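Local coordinates for protein transcription regulator AmtR (Mycobacterium smegmatis, PDB 5E57) that probably binds DNA as a dimeric TetR-family transcription regulator and takes part in the control of nitrogen and urea metabolism, at residues A[59-62]-A[63-67]; A[89-92]-A[93-97]; A[49-52]-A[53-56]; A[148-151]-A[152-156]. All coordinates share one frame; numbering follows the deposited sequence.

Contact 1 of 4, residues A[59-62]-A[63-67]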
ATOM      1  N   LEU A  59       9.251  17.203   1.932  1.00 23.18           N
ATOM      2  CA  LEU A  59       8.022  16.501   2.273  1.00 23.47           C
ATOM      3  C   LEU A  59       8.229  15.032   2.542  1.00 23.53           C
ATOM      4  O   LEU A  59       7.756  14.541   3.552  1.00 23.03           O
ATOM      5  CB  LEU A  59       6.957  16.682   1.187  1.00 22.75           C
ATOM      6  CG  LEU A  59       6.462  18.101   0.991  1.00 21.49           C
ATOM      7  CD1 LEU A  59       5.685  18.230  -0.289  1.00 21.39           C
ATOM      8  CD2 LEU A  59       5.631  18.546   2.195  1.00 21.74           C
ATOM      9  N   LEU A  60       8.966  14.349   1.665  1.00 21.50           N
ATOM     10  CA  LEU A  60       9.223  12.921   1.843  1.00 21.89           C
ATOM     11  C   LEU A  60      10.026  12.604   3.090  1.00 21.70           C
ATOM     12  O   LEU A  60       9.721  11.662   3.841  1.00 21.24           O
ATOM     13  CB  LEU A  60       9.949  12.315   0.626  1.00 22.65           C
ATOM     14  CG  LEU A  60       9.268  12.295  -0.733  1.00 24.10           C
ATOM     15  CD1 LEU A  60      10.207  11.883  -1.870  1.00 25.57           C
ATOM     16  CD2 LEU A  60       8.033  11.402  -0.736  1.00 25.15           C
ATOM     17  N   ALA A  61      11.068  13.381   3.327  1.00 21.27           N
ATOM     18  CA  ALA A  61      11.910  13.174   4.494  1.00 21.11           C
ATOM     19  C   ALA A  61      11.081  13.332   5.807  1.00 22.27           C
ATOM     20  O   ALA A  61      11.285  12.587   6.747  1.00 20.44           O
ATOM     21  CB  ALA A  61      13.073  14.192   4.489  1.00 21.16           C
ATOM     22  N   GLY A  62      10.166  14.305   5.871  1.00 21.65           N
ATOM     23  CA  GLY A  62       9.351  14.450   7.095  1.00 23.14           C
ATOM     24  C   GLY A  62       8.441  13.243   7.313  1.00 22.79           C
ATOM     25  O   GLY A  62       7.895  13.102   8.355  1.00 22.64           O
ATOM     26  N   THR A  63       8.247  12.361   6.333  1.00 22.49           N
ATOM     27  CA  THR A  63       7.434  11.167   6.565  1.00 20.93           C
ATOM     28  C   THR A  63       8.271   9.992   7.079  1.00 22.88           C
ATOM     29  O   THR A  63       7.717   8.984   7.489  1.00 20.76           O
ATOM     30  CB  THR A  63       6.696  10.684   5.296  1.00 22.23           C
ATOM     31  OG1 THR A  63       7.610  10.168   4.293  1.00 20.35           O
ATOM     32  CG2 THR A  63       5.852  11.840   4.725  1.00 21.44           C
ATOM     33  N   VAL A  64       9.602  10.091   7.060  1.00 22.12           N
ATOM     34  CA  VAL A  64      10.392   8.963   7.522  1.00 20.74           C
ATOM     35  C   VAL A  64      11.421   9.268   8.585  1.00 19.76           C
ATOM     36  O   VAL A  64      11.871   8.334   9.229  1.00 21.07           O
ATOM     37  CB  VAL A  64      11.150   8.194   6.374  1.00 22.43           C
ATOM     38  CG1 VAL A  64      10.203   7.767   5.296  1.00 22.86           C
ATOM     39  CG2 VAL A  64      12.248   9.041   5.789  1.00 25.25           C
ATOM     40  N   ASP A  65      11.840  10.502   8.739  1.00 22.79           N
ATOM     41  CA  ASP A  65      12.958  10.844   9.654  1.00 23.90           C
ATOM     42  C   ASP A  65      12.662  10.479  11.088  1.00 23.25           C
ATOM     43  O   ASP A  65      13.461   9.920  11.720  1.00 21.12           O
ATOM     44  CB  ASP A  65      13.300  12.359   9.627  1.00 25.29           C
ATOM     45  CG  ASP A  65      14.018  12.778   8.362  1.00 25.52           C
ATOM     46  OD1 ASP A  65      14.546  11.925   7.639  1.00 27.44           O
ATOM     47  OD2 ASP A  65      14.034  13.964   8.083  1.00 31.21           O
ATOM     48  N   GLU A  66      11.525  10.857  11.619  1.00 21.89           N
ATOM     49  CA  GLU A  66      11.237  10.528  12.999  1.00 22.51           C
ATOM     50  C   GLU A  66      10.950   9.063  13.240  1.00 20.71           C
ATOM     51  O   GLU A  66      11.408   8.532  14.205  1.00 19.73           O
ATOM     52  CB  GLU A  66      10.111  11.421  13.516  1.00 25.51           C
ATOM     53  CG  GLU A  66      10.571  12.861  13.619  1.00 27.86           C
ATOM     54  CD  GLU A  66       9.465  13.796  14.091  1.00 33.55           C
ATOM     55  OE1 GLU A  66       8.256  13.475  14.002  1.00 31.21           O
ATOM     56  OE2 GLU A  66       9.809  14.864  14.528  1.00 34.55           O
ATOM     57  N   PRO A  67      10.211   8.387  12.354  1.00 23.39           N
ATOM     58  CA  PRO A  67      10.104   6.941  12.552  1.00 25.67           C
ATOM     59  C   PRO A  67      11.470   6.235  12.502  1.00 23.87           C
ATOM     60  O   PRO A  67      11.703   5.254  13.216  1.00 21.02           O
ATOM     61  CB  PRO A  67       9.222   6.489  11.384  1.00 26.05           C
ATOM     62  CG  PRO A  67       8.368   7.656  11.091  1.00 24.70           C
ATOM     63  CD  PRO A  67       9.206   8.868  11.390  1.00 23.86           C
TER
HETATM   64  O   HOH W   1       9.685  12.736  10.367  1.00 27.76           O

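Contact 2 of 4, residues A[89-92]-A[93-97]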
ATOM      1  N   VAL A  89       5.412   0.361  15.190  1.00 18.00           N
ATOM      2  CA  VAL A  89       4.242   0.308  14.292  1.00 20.09           C
ATOM      3  C   VAL A  89       3.236   1.373  14.755  1.00 21.25           C
ATOM      4  O   VAL A  89       2.731   2.177  13.954  1.00 19.75           O
ATOM      5  CB  VAL A  89       3.610  -1.093  14.357  1.00 18.68           C
ATOM      6  CG1 VAL A  89       2.299  -1.147  13.660  1.00 19.00           C
ATOM      7  CG2 VAL A  89       4.508  -2.119  13.676  1.00 20.11           C
ATOM      8  N   ILE A  90       2.982   1.462  16.059  1.00 20.44           N
ATOM      9  CA  ILE A  90       1.983   2.448  16.490  1.00 21.23           C
ATOM     10  C   ILE A  90       2.483   3.829  16.137  1.00 20.51           C
ATOM     11  O   ILE A  90       1.783   4.602  15.534  1.00 20.28           O
ATOM     12  CB  ILE A  90       1.705   2.377  17.974  1.00 20.42           C
ATOM     13  CG1 ILE A  90       1.135   1.011  18.317  1.00 22.74           C
ATOM     14  CG2 ILE A  90       0.800   3.528  18.449  1.00 19.97           C
ATOM     15  CD1 ILE A  90      -0.030   0.509  17.506  1.00 21.78           C
ATOM     16  N   TYR A  91       3.736   4.112  16.441  1.00 20.29           N
ATOM     17  CA  TYR A  91       4.258   5.430  16.260  1.00 18.27           C
ATOM     18  C   TYR A  91       4.231   5.785  14.842  1.00 18.03           C
ATOM     19  O   TYR A  91       3.835   6.904  14.463  1.00 21.35           O
ATOM     20  CB  TYR A  91       5.701   5.513  16.788  1.00 20.57           C
ATOM     21  CG  TYR A  91       6.350   6.862  16.617  1.00 21.90           C
ATOM     22  CD1 TYR A  91       6.127   7.893  17.554  1.00 23.26           C
ATOM     23  CD2 TYR A  91       7.164   7.135  15.540  1.00 20.56           C
ATOM     24  CE1 TYR A  91       6.721   9.139  17.415  1.00 24.31           C
ATOM     25  CE2 TYR A  91       7.824   8.382  15.420  1.00 22.09           C
ATOM     26  CZ  TYR A  91       7.600   9.393  16.358  1.00 22.94           C
ATOM     27  OH  TYR A  91       8.198  10.643  16.275  1.00 22.68           O
ATOM     28  N   ASP A  92       4.671   4.862  14.020  1.00 17.08           N
ATOM     29  CA  ASP A  92       4.821   5.198  12.587  1.00 17.83           C
ATOM     30  C   ASP A  92       3.434   5.290  11.929  1.00 16.68           C
ATOM     31  O   ASP A  92       3.135   6.258  11.209  1.00 17.65           O
ATOM     32  CB  ASP A  92       5.675   4.108  11.915  1.00 17.32           C
ATOM     33  CG  ASP A  92       6.268   4.532  10.593  1.00 18.87           C
ATOM     34  OD1 ASP A  92       5.992   5.664  10.115  1.00 18.32           O
ATOM     35  OD2 ASP A  92       6.982   3.650  10.022  1.00 19.69           O
ATOM     36  N   ALA A  93       2.588   4.268  12.123  1.00 19.00           N
ATOM     37  CA  ALA A  93       1.236   4.296  11.534  1.00 17.39           C
ATOM     38  C   ALA A  93       0.502   5.573  12.008  1.00 17.67           C
ATOM     39  O   ALA A  93      -0.192   6.276  11.189  1.00 19.75           O
ATOM     40  CB  ALA A  93       0.499   3.052  11.942  1.00 17.62           C
ATOM     41  N   SER A  94       0.632   5.894  13.287  1.00 19.26           N
ATOM     42  CA  SER A  94       0.048   7.175  13.757  1.00 20.90           C
ATOM     43  C   SER A  94       0.524   8.393  13.005  1.00 24.29           C
ATOM     44  O   SER A  94      -0.299   9.262  12.575  1.00 23.66           O
ATOM     45  CB  SER A  94       0.304   7.395  15.214  1.00 21.33           C
ATOM     46  OG  SER A  94      -0.130   6.269  15.973  1.00 22.59           O
ATOM     47  N   GLN A  95       1.841   8.519  12.821  1.00 23.28           N
ATOM     48  CA  GLN A  95       2.356   9.685  12.064  1.00 22.73           C
ATOM     49  C   GLN A  95       1.861   9.763  10.592  1.00 24.42           C
ATOM     50  O   GLN A  95       1.534  10.855  10.084  1.00 23.94           O
ATOM     51  CB  GLN A  95       3.882   9.682  12.078  1.00 26.45           C
ATOM     52  CG  GLN A  95       4.429  10.261  13.386  1.00 34.45           C
ATOM     53  CD  GLN A  95       5.754  10.996  13.197  1.00 38.71           C
ATOM     54  OE1 GLN A  95       6.229  11.722  14.093  1.00 34.81           O
ATOM     55  NE2 GLN A  95       6.365  10.803  12.023  1.00 39.99           N
ATOM     56  N   LEU A  96       1.807   8.618   9.919  1.00 21.95           N
ATOM     57  CA  LEU A  96       1.223   8.559   8.573  1.00 23.82           C
ATOM     58  C   LEU A  96      -0.266   8.883   8.582  1.00 25.28           C
ATOM     59  O   LEU A  96      -0.784   9.413   7.600  1.00 29.93           O
ATOM     60  CB  LEU A  96       1.438   7.208   7.907  1.00 22.44           C
ATOM     61  CG  LEU A  96       2.887   6.787   7.597  1.00 21.73           C
ATOM     62  CD1 LEU A  96       2.964   5.402   6.980  1.00 21.60           C
ATOM     63  CD2 LEU A  96       3.573   7.790   6.700  1.00 23.32           C
ATOM     64  N   CYS A  97      -0.971   8.558   9.659  1.00 26.76           N
ATOM     65  CA  CYS A  97      -2.392   8.942   9.762  1.00 28.81           C
ATOM     66  C   CYS A  97      -2.553  10.391  10.129  1.00 27.54           C
ATOM     67  O   CYS A  97      -3.606  10.954   9.872  1.00 24.73           O
ATOM     68  CB  CYS A  97      -3.142   8.128  10.805  1.00 26.27           C
ATOM     69  SG  CYS A  97      -3.328   6.445  10.292  1.00 29.26           S
TER

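Contact 3 of 4, residues A[49-52]-A[53-56]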
ATOM      1  N   PHE A  49      13.008  27.103  -1.354  1.00 25.57           N
ATOM      2  CA  PHE A  49      13.218  25.879  -2.093  1.00 26.83           C
ATOM      3  C   PHE A  49      13.517  26.253  -3.544  1.00 25.72           C
ATOM      4  O   PHE A  49      12.625  26.734  -4.284  1.00 23.02           O
ATOM      5  CB  PHE A  49      11.964  24.982  -2.050  1.00 25.42           C
ATOM      6  CG  PHE A  49      11.578  24.550  -0.656  1.00 26.96           C
ATOM      7  CD1 PHE A  49      12.246  23.496  -0.036  1.00 26.78           C
ATOM      8  CD2 PHE A  49      10.578  25.224   0.058  1.00 26.70           C
ATOM      9  CE1 PHE A  49      11.910  23.101   1.249  1.00 26.09           C
ATOM     10  CE2 PHE A  49      10.226  24.826   1.345  1.00 27.49           C
ATOM     11  CZ  PHE A  49      10.915  23.752   1.937  1.00 26.95           C
ATOM     12  N   ALA A  50      14.741  25.946  -3.965  1.00 23.47           N
ATOM     13  CA  ALA A  50      15.263  26.442  -5.234  1.00 28.41           C
ATOM     14  C   ALA A  50      14.567  25.705  -6.403  1.00 27.49           C
ATOM     15  O   ALA A  50      14.381  26.222  -7.546  1.00 27.81           O
ATOM     16  CB  ALA A  50      16.776  26.230  -5.231  1.00 28.18           C
ATOM     17  N   THR A  51      14.189  24.465  -6.118  1.00 24.08           N
ATOM     18  CA  THR A  51      13.497  23.650  -7.109  1.00 23.36           C
ATOM     19  C   THR A  51      12.327  22.936  -6.496  1.00 23.36           C
ATOM     20  O   THR A  51      12.224  22.807  -5.241  1.00 19.65           O
ATOM     21  CB  THR A  51      14.386  22.569  -7.716  1.00 23.33           C
ATOM     22  OG1 THR A  51      14.698  21.575  -6.708  1.00 24.11           O
ATOM     23  CG2 THR A  51      15.631  23.199  -8.249  1.00 24.96           C
ATOM     24  N   LYS A  52      11.456  22.486  -7.392  1.00 22.46           N
ATOM     25  CA  LYS A  52      10.282  21.751  -6.994  1.00 24.83           C
ATOM     26  C   LYS A  52      10.747  20.470  -6.311  1.00 24.78           C
ATOM     27  O   LYS A  52      10.173  20.070  -5.279  1.00 21.88           O
ATOM     28  CB  LYS A  52       9.366  21.479  -8.197  1.00 28.10           C
ATOM     29  CG  LYS A  52       8.042  20.857  -7.807  1.00 31.91           C
ATOM     30  CD  LYS A  52       6.991  20.850  -8.930  1.00 32.27           C
ATOM     31  CE  LYS A  52       7.438  20.226 -10.212  1.00 31.55           C
ATOM     32  NZ  LYS A  52       6.268  20.036 -11.134  1.00 30.16           N
ATOM     33  N   ASP A  53      11.793  19.843  -6.872  1.00 21.52           N
ATOM     34  CA  ASP A  53      12.343  18.618  -6.329  1.00 21.79           C
ATOM     35  C   ASP A  53      12.770  18.797  -4.871  1.00 22.68           C
ATOM     36  O   ASP A  53      12.618  17.873  -4.053  1.00 21.63           O
ATOM     37  CB  ASP A  53      13.527  18.141  -7.193  1.00 22.47           C
ATOM     38  CG  ASP A  53      13.111  17.366  -8.420  1.00 24.18           C
ATOM     39  OD1 ASP A  53      11.911  17.020  -8.665  1.00 24.06           O
ATOM     40  OD2 ASP A  53      14.037  17.015  -9.162  1.00 24.83           O
ATOM     41  N   ASP A  54      13.355  19.964  -4.545  1.00 24.77           N
ATOM     42  CA  ASP A  54      13.758  20.253  -3.183  1.00 23.50           C
ATOM     43  C   ASP A  54      12.550  20.259  -2.294  1.00 25.67           C
ATOM     44  O   ASP A  54      12.644  19.914  -1.084  1.00 22.92           O
ATOM     45  CB  ASP A  54      14.417  21.621  -3.053  1.00 26.98           C
ATOM     46  CG  ASP A  54      15.826  21.675  -3.696  1.00 28.40           C
ATOM     47  OD1 ASP A  54      16.511  20.634  -3.773  1.00 24.40           O
ATOM     48  OD2 ASP A  54      16.222  22.766  -4.128  1.00 30.18           O
ATOM     49  N   ILE A  55      11.398  20.678  -2.834  1.00 22.88           N
ATOM     50  CA  ILE A  55      10.162  20.739  -1.987  1.00 22.38           C
ATOM     51  C   ILE A  55       9.704  19.303  -1.649  1.00 22.82           C
ATOM     52  O   ILE A  55       9.421  18.960  -0.498  1.00 21.86           O
ATOM     53  CB  ILE A  55       9.017  21.495  -2.720  1.00 23.54           C
ATOM     54  CG1 ILE A  55       9.441  22.970  -2.972  1.00 23.30           C
ATOM     55  CG2 ILE A  55       7.737  21.419  -1.931  1.00 21.68           C
ATOM     56  CD1 ILE A  55       8.519  23.742  -3.906  1.00 21.99           C
ATOM     57  N   LEU A  56       9.670  18.475  -2.681  1.00 21.72           N
ATOM     58  CA  LEU A  56       9.313  17.071  -2.565  1.00 22.51           C
ATOM     59  C   LEU A  56      10.262  16.337  -1.652  1.00 21.69           C
ATOM     60  O   LEU A  56       9.825  15.510  -0.846  1.00 20.33           O
ATOM     61  CB  LEU A  56       9.285  16.394  -3.963  1.00 22.05           C
ATOM     62  CG  LEU A  56       8.899  14.904  -4.064  1.00 24.34           C
ATOM     63  CD1 LEU A  56       7.481  14.684  -3.554  1.00 24.69           C
ATOM     64  CD2 LEU A  56       8.989  14.374  -5.483  1.00 26.96           C
TER
HETATM   65  O   HOH W   2      16.800  19.651  -7.097  1.00 25.47           O

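Contact 4 of 4, residues A[148-151]-A[152-156]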
ATOM      1  N   ALA A 148       7.396 -13.999   6.690  1.00 27.45           N
ATOM      2  CA  ALA A 148       6.518 -12.877   6.886  1.00 25.36           C
ATOM      3  C   ALA A 148       7.232 -11.596   7.279  1.00 24.66           C
ATOM      4  O   ALA A 148       6.582 -10.610   7.607  1.00 25.99           O
ATOM      5  CB  ALA A 148       5.491 -13.225   7.966  1.00 26.46           C
ATOM      6  N   ASP A 149       8.554 -11.584   7.332  1.00 24.03           N
ATOM      7  CA  ASP A 149       9.227 -10.500   7.994  1.00 23.40           C
ATOM      8  C   ASP A 149       9.095  -9.121   7.381  1.00 23.08           C
ATOM      9  O   ASP A 149       9.409  -8.175   8.045  1.00 25.65           O
ATOM     10  CB  ASP A 149      10.682 -10.866   8.331  1.00 26.08           C
ATOM     11  CG  ASP A 149      11.573 -11.050   7.134  1.00 30.94           C
ATOM     12  OD1 ASP A 149      11.156 -10.859   5.965  1.00 33.70           O
ATOM     13  OD2 ASP A 149      12.724 -11.412   7.414  1.00 35.86           O
ATOM     14  N   ASP A 150       8.653  -8.988   6.130  1.00 26.00           N
ATOM     15  CA  ASP A 150       8.355  -7.641   5.488  1.00 24.64           C
ATOM     16  C   ASP A 150       6.946  -7.131   5.750  1.00 24.99           C
ATOM     17  O   ASP A 150       6.676  -5.925   5.543  1.00 26.80           O
ATOM     18  CB  ASP A 150       8.568  -7.702   3.968  1.00 24.53           C
ATOM     19  CG  ASP A 150       8.872  -6.349   3.339  1.00 25.93           C
ATOM     20  OD1 ASP A 150       9.691  -5.498   3.824  1.00 27.33           O
ATOM     21  OD2 ASP A 150       8.364  -6.143   2.248  1.00 24.98           O
ATOM     22  N   LEU A 151       6.062  -8.004   6.264  1.00 25.44           N
ATOM     23  CA  LEU A 151       4.676  -7.681   6.322  1.00 23.19           C
ATOM     24  C   LEU A 151       4.328  -6.605   7.354  1.00 22.52           C
ATOM     25  O   LEU A 151       3.462  -5.791   7.083  1.00 23.21           O
ATOM     26  CB  LEU A 151       3.815  -8.922   6.451  1.00 24.86           C
ATOM     27  CG  LEU A 151       4.041  -9.915   5.286  1.00 26.05           C
ATOM     28  CD1 LEU A 151       3.123 -11.078   5.501  1.00 28.34           C
ATOM     29  CD2 LEU A 151       3.802  -9.310   3.912  1.00 26.59           C
ATOM     30  N   PRO A 152       5.064  -6.492   8.455  1.00 21.54           N
ATOM     31  CA  PRO A 152       4.672  -5.383   9.353  1.00 22.36           C
ATOM     32  C   PRO A 152       4.928  -4.028   8.748  1.00 21.71           C
ATOM     33  O   PRO A 152       4.101  -3.077   8.917  1.00 18.62           O
ATOM     34  CB  PRO A 152       5.578  -5.579  10.564  1.00 23.61           C
ATOM     35  CG  PRO A 152       5.718  -7.036  10.628  1.00 23.28           C
ATOM     36  CD  PRO A 152       5.910  -7.452   9.178  1.00 22.71           C
ATOM     37  N   PHE A 153       6.017  -3.938   7.977  1.00 20.45           N
ATOM     38  CA  PHE A 153       6.276  -2.687   7.205  1.00 20.38           C
ATOM     39  C   PHE A 153       5.154  -2.421   6.232  1.00 19.25           C
ATOM     40  O   PHE A 153       4.661  -1.302   6.143  1.00 20.57           O
ATOM     41  CB  PHE A 153       7.615  -2.767   6.493  1.00 19.21           C
ATOM     42  CG  PHE A 153       7.933  -1.604   5.610  1.00 20.75           C
ATOM     43  CD1 PHE A 153       8.267  -0.402   6.125  1.00 22.59           C
ATOM     44  CD2 PHE A 153       8.035  -1.779   4.215  1.00 20.93           C
ATOM     45  CE1 PHE A 153       8.632   0.660   5.285  1.00 22.53           C
ATOM     46  CE2 PHE A 153       8.381  -0.737   3.390  1.00 21.55           C
ATOM     47  CZ  PHE A 153       8.681   0.487   3.924  1.00 20.98           C
ATOM     48  N   ARG A 154       4.771  -3.412   5.504  1.00 22.56           N
ATOM     49  CA  ARG A 154       3.718  -3.239   4.498  1.00 23.64           C
ATOM     50  C   ARG A 154       2.371  -2.872   5.140  1.00 22.14           C
ATOM     51  O   ARG A 154       1.672  -2.022   4.611  1.00 23.43           O
ATOM     52  CB  ARG A 154       3.585  -4.482   3.671  1.00 22.88           C
ATOM     53  CG  ARG A 154       4.840  -4.895   2.927  1.00 25.22           C
ATOM     54  CD  ARG A 154       5.260  -3.827   1.950  1.00 24.71           C
ATOM     55  NE  ARG A 154       6.589  -4.055   1.397  1.00 25.50           N
ATOM     56  CZ  ARG A 154       7.289  -3.154   0.702  1.00 25.35           C
ATOM     57  NH1 ARG A 154       6.832  -1.954   0.479  1.00 26.55           N
ATOM     58  NH2 ARG A 154       8.494  -3.444   0.268  1.00 27.55           N
ATOM     59  N   LEU A 155       2.052  -3.451   6.291  1.00 20.74           N
ATOM     60  CA  LEU A 155       0.844  -3.096   7.064  1.00 22.41           C
ATOM     61  C   LEU A 155       0.847  -1.681   7.528  1.00 20.88           C
ATOM     62  O   LEU A 155      -0.158  -0.967   7.406  1.00 17.40           O
ATOM     63  CB  LEU A 155       0.610  -4.025   8.259  1.00 23.52           C
ATOM     64  CG  LEU A 155       0.075  -5.363   7.809  1.00 23.83           C
ATOM     65  CD1 LEU A 155       0.313  -6.436   8.848  1.00 26.25           C
ATOM     66  CD2 LEU A 155      -1.400  -5.227   7.509  1.00 26.98           C
ATOM     67  N   VAL A 156       2.007  -1.181   7.925  1.00 19.97           N
ATOM     68  CA  VAL A 156       2.081   0.236   8.319  1.00 18.20           C
ATOM     69  C   VAL A 156       1.859   1.180   7.170  1.00 18.63           C
ATOM     70  O   VAL A 156       1.091   2.204   7.293  1.00 18.74           O
ATOM     71  CB  VAL A 156       3.450   0.559   8.956  1.00 19.09           C
ATOM     72  CG1 VAL A 156       3.684   2.041   9.097  1.00 19.71           C
ATOM     73  CG2 VAL A 156       3.609  -0.177  10.263  1.00 18.74           C
TER
HETATM   74  O   HOH W   3       8.402  -5.344   8.383  1.00 19.68           O

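Contact 1 of 4, residues A[59-62]-A[63-67]
T63 turns back on the last turn of helix 52-61 and sets its hydroxyl against the carbonyl of L60, OG1 to O 2.6 Å. The hydroxyl donates, lying in the plane of that carbonyl and on a lone pair. The backbone N of T63 donates to the same oxygen at 3.0 Å, but from well above the carbonyl plane, so the two donors use different parts of the acceptor. This pairing depends on chi1 of 68°, which places OG1 between the backbone N and the carbonyl carbon; CG2 is then swung beside the N and rests on L59 O at 3.5 Å. OG1 is also bonded to the hydroxyl of Y107, in the loop packed beside L60 and V64.

The next carbonyl, that of A61, is used twice as well. D65 N approaches it almost end-on at 2.9 Å, while V64 N comes in from above its plane at 3.0 Å. V64 is the N-cap residue of helix 65-75, and its CG2 lies close to A61 O, at 3.8 Å. The D65 carboxylate leans back over A61, with OD2 3.7 Å from A61 CB; its main polar partner is R123, which forms a salt bridge with OD1. A water bridges G62 O and E66 N.

The chain thus passes from helix 52-61 to helix 65-75 through a tight link, consistent with the junction between the DNA-binding and ligand-binding parts of TetR-type regulators. Two carbonyls each take two bonds, L60 O from the hydroxyl and the amide of T63, A61 O from two amides, which implies a well-defined joint.

Contact 2 of 4, residues A[89-92]-A[93-97]
The carbonyl of I90 takes two bonds from S94, one from the backbone N at 2.8 Å and a shorter one from the hydroxyl, OG to O 2.6 Å. The two donors reach the oxygen from opposite faces of the carbonyl plane, and OG sits 40° out of it. A chi1 of -53° places the hydroxyl beside its own backbone N and folds it back along the helix, where the oxygen also brushes CG2 of I90 at 3.8 Å. The polar end of S94 is therefore satisfied within the helix, while P174 packs on the residue from outside.

The other backbone pairs are regular i to i+4 bonds of helix 82-98: A93 N to V89 O, Q95 N to Y91 O, and L96 N to D92 O at 3.0 Å. One turn apart, Y91 and Q95 run alongside each other and point the same way, with CG of Q95 over one face of the ring and the ring and amide planes 33° apart.

D92 has its CG anti to the backbone N (chi1 -162°), which carries the carboxylate off the helix toward helix 65-75 and helix 118-142. There OD2 is hydrogen-bonded to the hydroxyl of Y131. Its other oxygen, OD1, lies 4.2 Å from CG of L96, and a bound acetate, probably from the crystallisation liquor, is about 3 Å from the side chain. The buried carboxylate thus has a tyrosine hydroxyl as its partner, a bond that would tend to stabilise the charged form, whereas burial and the nearby acetate would probably work the other way.

Contact 3 of 4, residues A[49-52]-A[53-56]
F49 lies against I55 with its CB 3.4 Å from CG1 of the isoleucine, the two side chains crossing at about a right angle. This apolar pair lies beside a capping box, formed by T51 and D54 at the start of helix 52-61, the helix that follows the predicted helix-turn-helix of this TetR-type domain. F49 also packs on R10 and L14 of helix 9-23, and I55 touches A17 of that helix and I34 of helix 31-38, so the contact helps join helix 52-61 to the DNA-binding bundle.

T51 is the N-cap residue. Its hydroxyl oxygen accepts from D54 N at 3.0 Å, giving an acceptor to one of the N-H groups that the first turn of a helix cannot bond internally. With chi1 at 68°, OG1 is tucked between the backbone N and carbonyl carbon and faces into the helix end. The reciprocal half, T51 N to D54 OD2, is weak at 3.3 Å. OD1 of D54 turns instead to a salt bridge with R116, while CB of A50 stands 3.7 Å from OD2.

K52 follows; its CG is anti to the backbone N (chi1 -173°), and the chain bends at chi3 to bring NZ to the carbonyls of T29 and Y26, with a cation-pi contact to the Y26 ring, whose hydroxyl is in turn bonded to OD1 of D53. Within the helix, L56 N donates to K52 O in the carbonyl plane. A water lies 2.9 Å from T51 OG1 and gives D54 OD1 a weak bond.

Contact 4 of 4, residues A[148-151]-A[152-156]
D150 and R154 form a salt bridge one turn apart at the start of helix 151-165, NE donating to OD2 at 2.9 Å. A type I beta turn from A148 to L151 leads into this helix. NE meets OD2 from above the carboxylate plane, 43° out of it, and NH2 adds a weak bond to the same oxygen at 3.3 Å. OD2 sits at one edge of the guanidinium, whose plane stands 76° from that of the carboxylate. D150 OD1 is taken by R128 of helix 118-142. R154 NH2 reaches further, to a salt bridge with D165 of the second subunit, placing this pair at the dimer interface of the TetR-type fold. A bend at chi2 of R154 (-61°) brings NE back over the turn.

Backbone bonds carry the helix on from here, R154 N to D150 O and L155 N to L151 O at 2.8 Å. A water joins D149 O to F153 N. Outside this polar core, the F153 ring presents its edge to R154, and CE2 lies 3.5 Å above one face of the guanidinium, toward its rim. L155 packs on L155 of the second subunit. CB of L151 rests 3.7 Å from CD of P152.

In the fold
Along the chain the order is contact 3, 1, 2, 4. Contacts 3 and 1 both use helix 52-61, their centres 16 Å apart. Contacts 1 and 2 touch, with P67 CG 3.3 Å from D92 OD1 and E66 CB 3.4 Å from Y91 OH. Contact 2 in turn meets contact 4 through V156, whose CG2 is 3.8 Å from V89 CG1. Contacts 3 and 4 lie on opposite sides of the chain's centre, about 31 Å between centres, so contacts 1 and 2 bridge the DNA-binding end and the dimer-facing helix. Bound acetate lies about 4 Å from the side chains of V64 and F153 and about 3 Å from D92; probably from crystallisation, it may mark a pocket.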